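Local coordinates for uncharacterized protein (Parabacteroides distasonis, PDB 4KW2) that is of unknown function but adopts a xylose isomerase-like TIM barrel and may act as a sugar isomerase or a related enzyme, at residues F110-H114 and L136-M142; Y100-W106 and Q129-I133; L165-L171 and G197-V201. All blocks are in the same frame, centred on the assembly; numbering follows the deposited sequence.

Contact 1 (F110-H114 and L136-M142); sequences FAFAH and LAKKYDM
Phe110 lies between Leu136, Ala137, Tyr140 and Met142, filling the groove between helix 103-116 and helix 130-140, two neighbouring outer helices of the TIM barrel; here 110-114 and 136-140 run 31° apart. Leu136 CB sits almost over the centre of one face of the Phe110 ring, a CH-pi contact with CB 3.8 Å from the centroid. Met142, modelled as selenomethionine, brings its CB within 3.9 Å of Phe110 CD2. Its chain bends at chi2 and again at chi3, so that the methyl CE ends beside the backbone N of His114 and 3.7 Å from Ala113 CB. Strands 120-123 and 143-146 close this tight inner part through Val121 and Val144.

Farther out, Tyr140 lies against the first helix: CD2 reaches Phe110 CB at 3.6 Å, while Ala111 CA stands over one ring face, 4.2 Å from the centroid. The outer end is looser. The imidazole of solvent-exposed His114 meets the Tyr140 ring obliquely, centroids 5.8 Å apart and planes at 45°, without stacking. Just past Tyr140, Asp141 takes a positive phi and makes a Schellman motif, Met142 N bonding back to Ala137 O, so that the chain turns inward and delivers Met142 to the barrel.

No hydrogen bond crosses between the two segments; their cohesion is therefore apolar and aromatic, resting on the fit of side chains, with its buried part on the barrel side.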
# COMPACT_ATOMS: atom_id res chain seq x y z
N PHE A 110 -29.40 2.87 7.45
CA PHE A 110 -30.12 4.02 6.88
C PHE A 110 -30.94 4.77 7.93
O PHE A 110 -31.02 5.99 7.89
CB PHE A 110 -31.04 3.57 5.74
CG PHE A 110 -30.36 3.53 4.40
CD1 PHE A 110 -29.54 2.47 4.06
CD2 PHE A 110 -30.56 4.55 3.48
CE1 PHE A 110 -28.92 2.42 2.82
CE2 PHE A 110 -29.94 4.51 2.24
CZ PHE A 110 -29.11 3.45 1.91
N ALA A 111 -31.57 4.03 8.85
CA ALA A 111 -32.32 4.66 9.94
C ALA A 111 -31.39 5.50 10.81
O ALA A 111 -31.73 6.62 11.19
CB ALA A 111 -33.01 3.60 10.79
N PHE A 112 -30.22 4.95 11.12
CA PHE A 112 -29.22 5.65 11.93
C PHE A 112 -28.69 6.90 11.23
O PHE A 112 -28.65 7.97 11.83
CB PHE A 112 -28.06 4.72 12.26
CG PHE A 112 -26.95 5.38 13.01
CD1 PHE A 112 -27.11 5.72 14.34
CD2 PHE A 112 -25.74 5.68 12.39
CE1 PHE A 112 -26.09 6.34 15.05
CE2 PHE A 112 -24.72 6.30 13.08
CZ PHE A 112 -24.89 6.63 14.42
N ALA A 113 -28.30 6.76 9.97
CA ALA A 113 -27.85 7.90 9.17
C ALA A 113 -28.87 9.03 9.22
O ALA A 113 -28.52 10.19 9.42
CB ALA A 113 -27.60 7.48 7.73
N HIS A 114 -30.14 8.69 9.02
CA HIS A 114 -31.23 9.67 9.06
C HIS A 114 -31.36 10.29 10.45
O HIS A 114 -31.53 11.50 10.57
CB HIS A 114 -32.54 8.99 8.67
CG HIS A 114 -33.73 9.90 8.77
ND1 HIS A 114 -34.09 10.77 7.77
CD2 HIS A 114 -34.65 10.06 9.75
CE1 HIS A 114 -35.17 11.44 8.13
NE2 HIS A 114 -35.53 11.02 9.33
N LEU A 136 -34.76 2.07 0.52
CA LEU A 136 -34.33 2.73 1.76
C LEU A 136 -33.93 4.19 1.51
O LEU A 136 -34.28 5.08 2.30
CB LEU A 136 -33.18 1.97 2.41
CG LEU A 136 -33.54 0.61 3.02
CD1 LEU A 136 -32.28 -0.20 3.32
CD2 LEU A 136 -34.37 0.78 4.28
N ALA A 137 -33.21 4.43 0.42
CA ALA A 137 -32.85 5.79 0.01
C ALA A 137 -34.10 6.66 -0.11
O ALA A 137 -34.12 7.79 0.39
CB ALA A 137 -32.09 5.77 -1.30
N LYS A 138 -35.12 6.14 -0.78
CA LYS A 138 -36.40 6.84 -0.94
C LYS A 138 -37.09 7.04 0.41
O LYS A 138 -37.52 8.14 0.73
CB LYS A 138 -37.36 6.07 -1.85
CG LYS A 138 -36.96 5.96 -3.32
CD LYS A 138 -38.15 5.47 -4.15
CE LYS A 138 -37.75 4.46 -5.21
NZ LYS A 138 -36.90 5.06 -6.27
N LYS A 139 -37.17 5.97 1.18
CA LYS A 139 -37.86 5.97 2.47
C LYS A 139 -37.28 6.99 3.45
O LYS A 139 -38.02 7.58 4.25
CB LYS A 139 -37.83 4.57 3.09
CG LYS A 139 -38.46 4.44 4.47
CD LYS A 139 -38.46 2.99 4.92
CE LYS A 139 -38.43 2.83 6.44
NZ LYS A 139 -39.77 2.58 7.02
N TYR A 140 -35.96 7.20 3.40
CA TYR A 140 -35.28 8.13 4.31
C TYR A 140 -34.76 9.39 3.62
O TYR A 140 -34.05 10.18 4.24
CB TYR A 140 -34.13 7.42 5.01
CG TYR A 140 -34.56 6.29 5.93
CD1 TYR A 140 -35.15 6.55 7.16
CD2 TYR A 140 -34.36 4.96 5.56
CE1 TYR A 140 -35.54 5.51 8.00
CE2 TYR A 140 -34.75 3.92 6.39
CZ TYR A 140 -35.33 4.20 7.61
OH TYR A 140 -35.71 3.16 8.43
N ASP A 141 -35.10 9.58 2.34
CA ASP A 141 -34.58 10.70 1.55
C ASP A 141 -33.04 10.81 1.65
O ASP A 141 -32.48 11.90 1.68
CB ASP A 141 -35.24 12.01 2.00
CG ASP A 141 -34.90 13.18 1.09
OD1 ASP A 141 -34.63 12.96 -0.11
OD2 ASP A 141 -34.91 14.33 1.58
N MSE A 142 -32.38 9.65 1.68
CA MSE A 142 -30.94 9.57 1.83
C MSE A 142 -30.31 9.39 0.48
O MSE A 142 -30.75 8.56 -0.31
CB MSE A 142 -30.64 8.34 2.70
CG MSE A 142 -29.18 8.22 3.12
SE MSE A 142 -28.65 9.76 4.22
CE MSE A 142 -29.95 9.51 5.68

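Contact 2 (Y100-W106 and Q129-I133); sequences YGTNEEW and QLDYI
Asn103 lays its side-chain amide flat on the Tyr132 ring, the two planes only 16° apart, an amide-on-aromatic stack at the N-terminal ends of two outer helices of the barrel. Its CG stands 3.6 Å above the ring plane, offset toward the rim, and Asn103 CB approaches Tyr132 CE2 to 3.5 Å. Tyr132 holds CG anti to its own backbone N (chi1 -172°), which sends the ring across to Asn103.

Deeper in, Ile133 CD1 covers one face of the Trp106 indole in a CH-pi contact, 4.0 Å from the six-membered-ring centroid; Tyr100 CB backs the opposite face. Gln129 meets the indole edge with its amide nearly perpendicular to the ring; NE2 and Trp106 NE1, both donors, lie close without bonding. Gln129 NE2 donates to Tyr100 O at 3.0 Å (N-H...O 151°) and to a water 2.9 Å away, which in turn donates to Asn103 OD1, while Gln129 OE1 accepts from Glu126 N. Thr102 and Glu105 form a capping box: Glu105 N donates to Thr102 OG1 at 3.2 Å, and Glu105 OE1 receives Gly101 N and Thr102 N.

The Tyr100 hydroxyl leads to a second subunit, where it hydrogen-bonds Trp216 NE1, and Val184 of that subunit packs on Gln129. The buried Gln129 amide is thus used at both ends, its NE2 doubly engaged, which probably fixes its flip and ties the loop before helix 103-116 to the start of helix 130-140.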
# COMPACT_ATOMS: atom_id res chain seq x y z
N TYR A 100 -22.74 -4.14 3.89
CA TYR A 100 -23.49 -5.13 4.67
C TYR A 100 -24.03 -6.27 3.82
O TYR A 100 -24.23 -6.13 2.61
CB TYR A 100 -24.67 -4.48 5.38
CG TYR A 100 -24.30 -3.51 6.47
CD1 TYR A 100 -23.74 -3.95 7.66
CD2 TYR A 100 -24.54 -2.15 6.33
CE1 TYR A 100 -23.42 -3.07 8.67
CE2 TYR A 100 -24.23 -1.26 7.34
CZ TYR A 100 -23.67 -1.72 8.51
OH TYR A 100 -23.36 -0.85 9.51
N GLY A 101 -24.31 -7.39 4.49
CA GLY A 101 -24.78 -8.60 3.83
C GLY A 101 -26.24 -8.94 4.07
O GLY A 101 -26.75 -9.87 3.46
N THR A 102 -26.92 -8.20 4.94
CA THR A 102 -28.34 -8.48 5.23
C THR A 102 -29.20 -7.23 5.12
O THR A 102 -28.72 -6.11 5.27
CB THR A 102 -28.55 -9.08 6.64
OG1 THR A 102 -28.40 -8.05 7.62
CG2 THR A 102 -27.57 -10.22 6.91
N ASN A 103 -30.49 -7.44 4.87
CA ASN A 103 -31.45 -6.35 4.79
C ASN A 103 -31.64 -5.64 6.13
O ASN A 103 -31.83 -4.42 6.17
CB ASN A 103 -32.79 -6.86 4.29
CG ASN A 103 -32.74 -7.30 2.84
OD1 ASN A 103 -31.73 -7.11 2.15
ND2 ASN A 103 -33.82 -7.89 2.36
N GLU A 104 -31.61 -6.40 7.22
CA GLU A 104 -31.74 -5.84 8.56
C GLU A 104 -30.64 -4.81 8.82
O GLU A 104 -30.91 -3.71 9.29
CB GLU A 104 -31.66 -6.95 9.61
CG GLU A 104 -31.86 -6.46 11.04
CD GLU A 104 -31.68 -7.56 12.08
OE1 GLU A 104 -31.10 -8.62 11.76
OE2 GLU A 104 -32.13 -7.36 13.23
N GLU A 105 -29.40 -5.17 8.49
CA GLU A 105 -28.26 -4.26 8.65
C GLU A 105 -28.43 -2.98 7.83
O GLU A 105 -28.23 -1.87 8.34
CB GLU A 105 -26.95 -4.96 8.28
CG GLU A 105 -26.54 -6.04 9.26
CD GLU A 105 -25.51 -7.01 8.71
OE1 GLU A 105 -25.31 -7.04 7.47
OE2 GLU A 105 -24.90 -7.75 9.51
N TRP A 106 -28.80 -3.12 6.57
CA TRP A 106 -29.01 -1.96 5.71
C TRP A 106 -30.07 -1.06 6.32
O TRP A 106 -29.85 0.14 6.46
CB TRP A 106 -29.42 -2.37 4.29
CG TRP A 106 -28.28 -2.90 3.48
CD1 TRP A 106 -28.16 -4.15 2.96
CD2 TRP A 106 -27.09 -2.20 3.11
NE1 TRP A 106 -26.98 -4.27 2.28
CE2 TRP A 106 -26.30 -3.09 2.35
CE3 TRP A 106 -26.61 -0.90 3.34
CZ2 TRP A 106 -25.06 -2.73 1.82
CZ3 TRP A 106 -25.38 -0.55 2.81
CH2 TRP A 106 -24.62 -1.45 2.06
N GLN A 129 -28.57 -6.26 -4.22
CA GLN A 129 -28.98 -5.44 -3.08
C GLN A 129 -29.46 -4.04 -3.48
O GLN A 129 -30.06 -3.33 -2.66
CB GLN A 129 -27.83 -5.31 -2.08
CG GLN A 129 -27.53 -6.58 -1.30
CD GLN A 129 -26.27 -6.49 -0.46
OE1 GLN A 129 -25.29 -5.87 -0.86
NE2 GLN A 129 -26.29 -7.13 0.71
N LEU A 130 -29.20 -3.63 -4.72
CA LEU A 130 -29.49 -2.25 -5.15
C LEU A 130 -30.97 -1.88 -5.05
O LEU A 130 -31.30 -0.78 -4.60
CB LEU A 130 -28.98 -2.02 -6.57
CG LEU A 130 -27.45 -2.05 -6.74
CD1 LEU A 130 -27.07 -1.78 -8.19
CD2 LEU A 130 -26.78 -1.05 -5.82
N ASP A 131 -31.84 -2.79 -5.47
CA ASP A 131 -33.29 -2.58 -5.37
C ASP A 131 -33.70 -2.24 -3.94
O ASP A 131 -34.38 -1.24 -3.71
CB ASP A 131 -34.06 -3.80 -5.87
CG ASP A 131 -34.25 -3.81 -7.38
OD1 ASP A 131 -33.46 -3.15 -8.10
OD2 ASP A 131 -35.19 -4.47 -7.86
N TYR A 132 -33.28 -3.08 -3.00
CA TYR A 132 -33.62 -2.88 -1.59
C TYR A 132 -33.02 -1.58 -1.06
O TYR A 132 -33.68 -0.83 -0.34
CB TYR A 132 -33.15 -4.06 -0.74
CG TYR A 132 -33.65 -3.99 0.68
CD1 TYR A 132 -35.00 -4.19 0.98
CD2 TYR A 132 -32.78 -3.73 1.73
CE1 TYR A 132 -35.47 -4.12 2.28
CE2 TYR A 132 -33.24 -3.66 3.04
CZ TYR A 132 -34.58 -3.86 3.31
OH TYR A 132 -35.04 -3.79 4.60
N ILE A 133 -31.76 -1.33 -1.41
CA ILE A 133 -31.06 -0.12 -0.99
C ILE A 133 -31.75 1.14 -1.54
O ILE A 133 -31.85 2.15 -0.85
CB ILE A 133 -29.57 -0.17 -1.40
CG1 ILE A 133 -28.83 -1.17 -0.52
CG2 ILE A 133 -28.92 1.20 -1.29
CD1 ILE A 133 -27.47 -1.57 -1.04
O HOH W 1 -28.82 -7.81 1.92

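Contact 3 (L165-L171 and G197-V201); sequences LKGRSPL and GRIKV. With SO4 (sulfate ion), chain E.
Arg198 grips two successive carbonyls of the loop 165-171: its NH2 donates to Arg168 O at 2.7 Å, nearly straight at 165°, and its NH1 to Ser169 O at 2.8 Å. These bonds tie the loop leading into strand 172-178 to the start of the adjacent strand 199-204 of the TIM barrel. Both acceptors lie in the guanidinium plane, although NH1 stands well above the carbonyl plane of Ser169. Met172 O is a further acceptor for NH1. Lys200 adds a second tie, NZ to Pro170 O at 2.9 Å; the bend at the end of its chain (chi4 -60°) turns the ammonium to that oxygen, and Glu143 supplies its salt bridge.

At another edge of the guanidinium sits a sulfate, probably from the crystallisation liquor. Arg198 NH2 donates to its O4 at 3.2 Å, and Gly167 N, in the type II turn from Leu165 to Arg168, donates to O3 at 3.0 Å. With an alanine in place of Arg198, the carbonyls of Arg168 and Ser169 would probably lose these donors and the sulfate the guanidinium, leaving this part of the loop less firmly tied to strand 199-204.

Packing completes the contact. Leu165 and the arginine stem lie alongside, running opposite ways, and Leu165 O lies over one guanidinium face without bonding to it. The guanidinium of Arg168 goes instead to Glu134 and Asp131 of helix 130-140. The closest apolar approach along the Arg198 stem is Leu165 CD1 to Arg198 CD, 3.8 Å.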
# COMPACT_ATOMS: atom_id res chain seq x y z
N LEU A 165 -27.16 1.81 -12.54
CA LEU A 165 -27.84 3.03 -12.11
C LEU A 165 -28.92 3.53 -13.07
O LEU A 165 -29.85 4.21 -12.64
CB LEU A 165 -26.82 4.14 -11.84
CG LEU A 165 -25.97 3.98 -10.58
CD1 LEU A 165 -24.91 5.06 -10.51
CD2 LEU A 165 -26.83 3.98 -9.33
N LYS A 166 -28.78 3.22 -14.36
CA LYS A 166 -29.71 3.71 -15.38
C LYS A 166 -31.15 3.49 -14.95
O LYS A 166 -31.52 2.38 -14.57
CB LYS A 166 -29.47 3.03 -16.73
N GLY A 167 -31.95 4.56 -14.97
CA GLY A 167 -33.36 4.47 -14.62
C GLY A 167 -33.69 4.48 -13.13
O GLY A 167 -34.86 4.52 -12.76
N ARG A 168 -32.67 4.43 -12.28
CA ARG A 168 -32.89 4.49 -10.83
C ARG A 168 -33.02 5.94 -10.37
O ARG A 168 -32.54 6.85 -11.03
CB ARG A 168 -31.75 3.81 -10.07
CG ARG A 168 -31.71 2.31 -10.26
CD ARG A 168 -30.60 1.67 -9.44
NE ARG A 168 -30.54 0.23 -9.68
CZ ARG A 168 -31.35 -0.67 -9.13
NH1 ARG A 168 -32.30 -0.31 -8.27
NH2 ARG A 168 -31.20 -1.95 -9.43
N SER A 169 -33.67 6.11 -9.22
CA SER A 169 -33.84 7.42 -8.57
C SER A 169 -32.56 8.27 -8.59
O SER A 169 -31.46 7.72 -8.56
CB SER A 169 -34.32 7.23 -7.12
OG SER A 169 -34.08 8.37 -6.32
N PRO A 170 -32.70 9.61 -8.63
CA PRO A 170 -31.51 10.47 -8.59
C PRO A 170 -30.72 10.37 -7.28
O PRO A 170 -29.57 10.80 -7.22
CB PRO A 170 -32.08 11.88 -8.78
CG PRO A 170 -33.49 11.70 -9.24
CD PRO A 170 -33.95 10.40 -8.69
N LEU A 171 -31.34 9.82 -6.23
CA LEU A 171 -30.65 9.56 -4.97
C LEU A 171 -29.54 8.51 -5.11
O LEU A 171 -28.57 8.54 -4.35
CB LEU A 171 -31.65 9.09 -3.91
CG LEU A 171 -32.79 10.04 -3.54
CD1 LEU A 171 -33.88 9.30 -2.78
CD2 LEU A 171 -32.26 11.22 -2.74
N GLY A 197 -22.97 13.90 -12.88
CA GLY A 197 -24.30 14.34 -12.45
C GLY A 197 -24.85 13.36 -11.44
O GLY A 197 -25.62 13.73 -10.55
N ARG A 198 -24.47 12.09 -11.59
CA ARG A 198 -24.69 11.07 -10.56
C ARG A 198 -23.48 10.90 -9.63
O ARG A 198 -23.54 10.11 -8.69
CB ARG A 198 -25.04 9.72 -11.21
CG ARG A 198 -26.51 9.54 -11.57
CD ARG A 198 -26.83 8.06 -11.73
NE ARG A 198 -28.11 7.83 -12.40
CZ ARG A 198 -29.29 7.65 -11.79
NH1 ARG A 198 -29.41 7.69 -10.47
NH2 ARG A 198 -30.37 7.44 -12.53
N ILE A 199 -22.39 11.63 -9.88
CA ILE A 199 -21.21 11.56 -9.02
C ILE A 199 -21.46 12.41 -7.78
O ILE A 199 -21.45 13.64 -7.86
CB ILE A 199 -19.93 12.09 -9.71
CG1 ILE A 199 -19.69 11.41 -11.06
CG2 ILE A 199 -18.72 11.90 -8.80
CD1 ILE A 199 -19.47 9.92 -10.98
N LYS A 200 -21.68 11.75 -6.65
CA LYS A 200 -22.04 12.46 -5.42
C LYS A 200 -20.87 12.66 -4.46
O LYS A 200 -20.86 13.63 -3.70
CB LYS A 200 -23.19 11.73 -4.71
CG LYS A 200 -24.48 11.74 -5.51
CD LYS A 200 -25.64 11.21 -4.71
CE LYS A 200 -26.88 11.04 -5.58
NZ LYS A 200 -27.33 12.32 -6.19
N VAL A 201 -19.91 11.74 -4.47
CA VAL A 201 -18.77 11.79 -3.56
C VAL A 201 -17.48 11.45 -4.31
O VAL A 201 -17.45 10.52 -5.11
CB VAL A 201 -18.95 10.82 -2.37
CG1 VAL A 201 -17.74 10.84 -1.44
CG2 VAL A 201 -20.21 11.17 -1.59
S SO4 E . -30.75 7.64 -16.29
O1 SO4 E . -30.87 8.76 -17.25
O2 SO4 E . -31.86 7.72 -15.32
O3 SO4 E . -30.82 6.36 -17.02
O4 SO4 E . -29.45 7.74 -15.59

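In the fold
Contacts 1 and 2 join the same pair of helices, 103-116 and 130-140, at successive levels, and meet where Leu136 packs on Trp106 and Phe110 on Ile133. Contact 1 is the buried, apolar level against the strands. Contact 2, at the helix starts, is only partly buried and mixes aromatic packing with amide, water and capping bonds beside a second subunit. Contact 3 lies on the surface farther round the barrel and is held chiefly by cationic side chains on backbone carbonyls. It is not isolated: the Asp131-Arg168 salt bridge links it to contact 2, and Leu171 packs against Ala137, Asp141 and Met142 of contact 1.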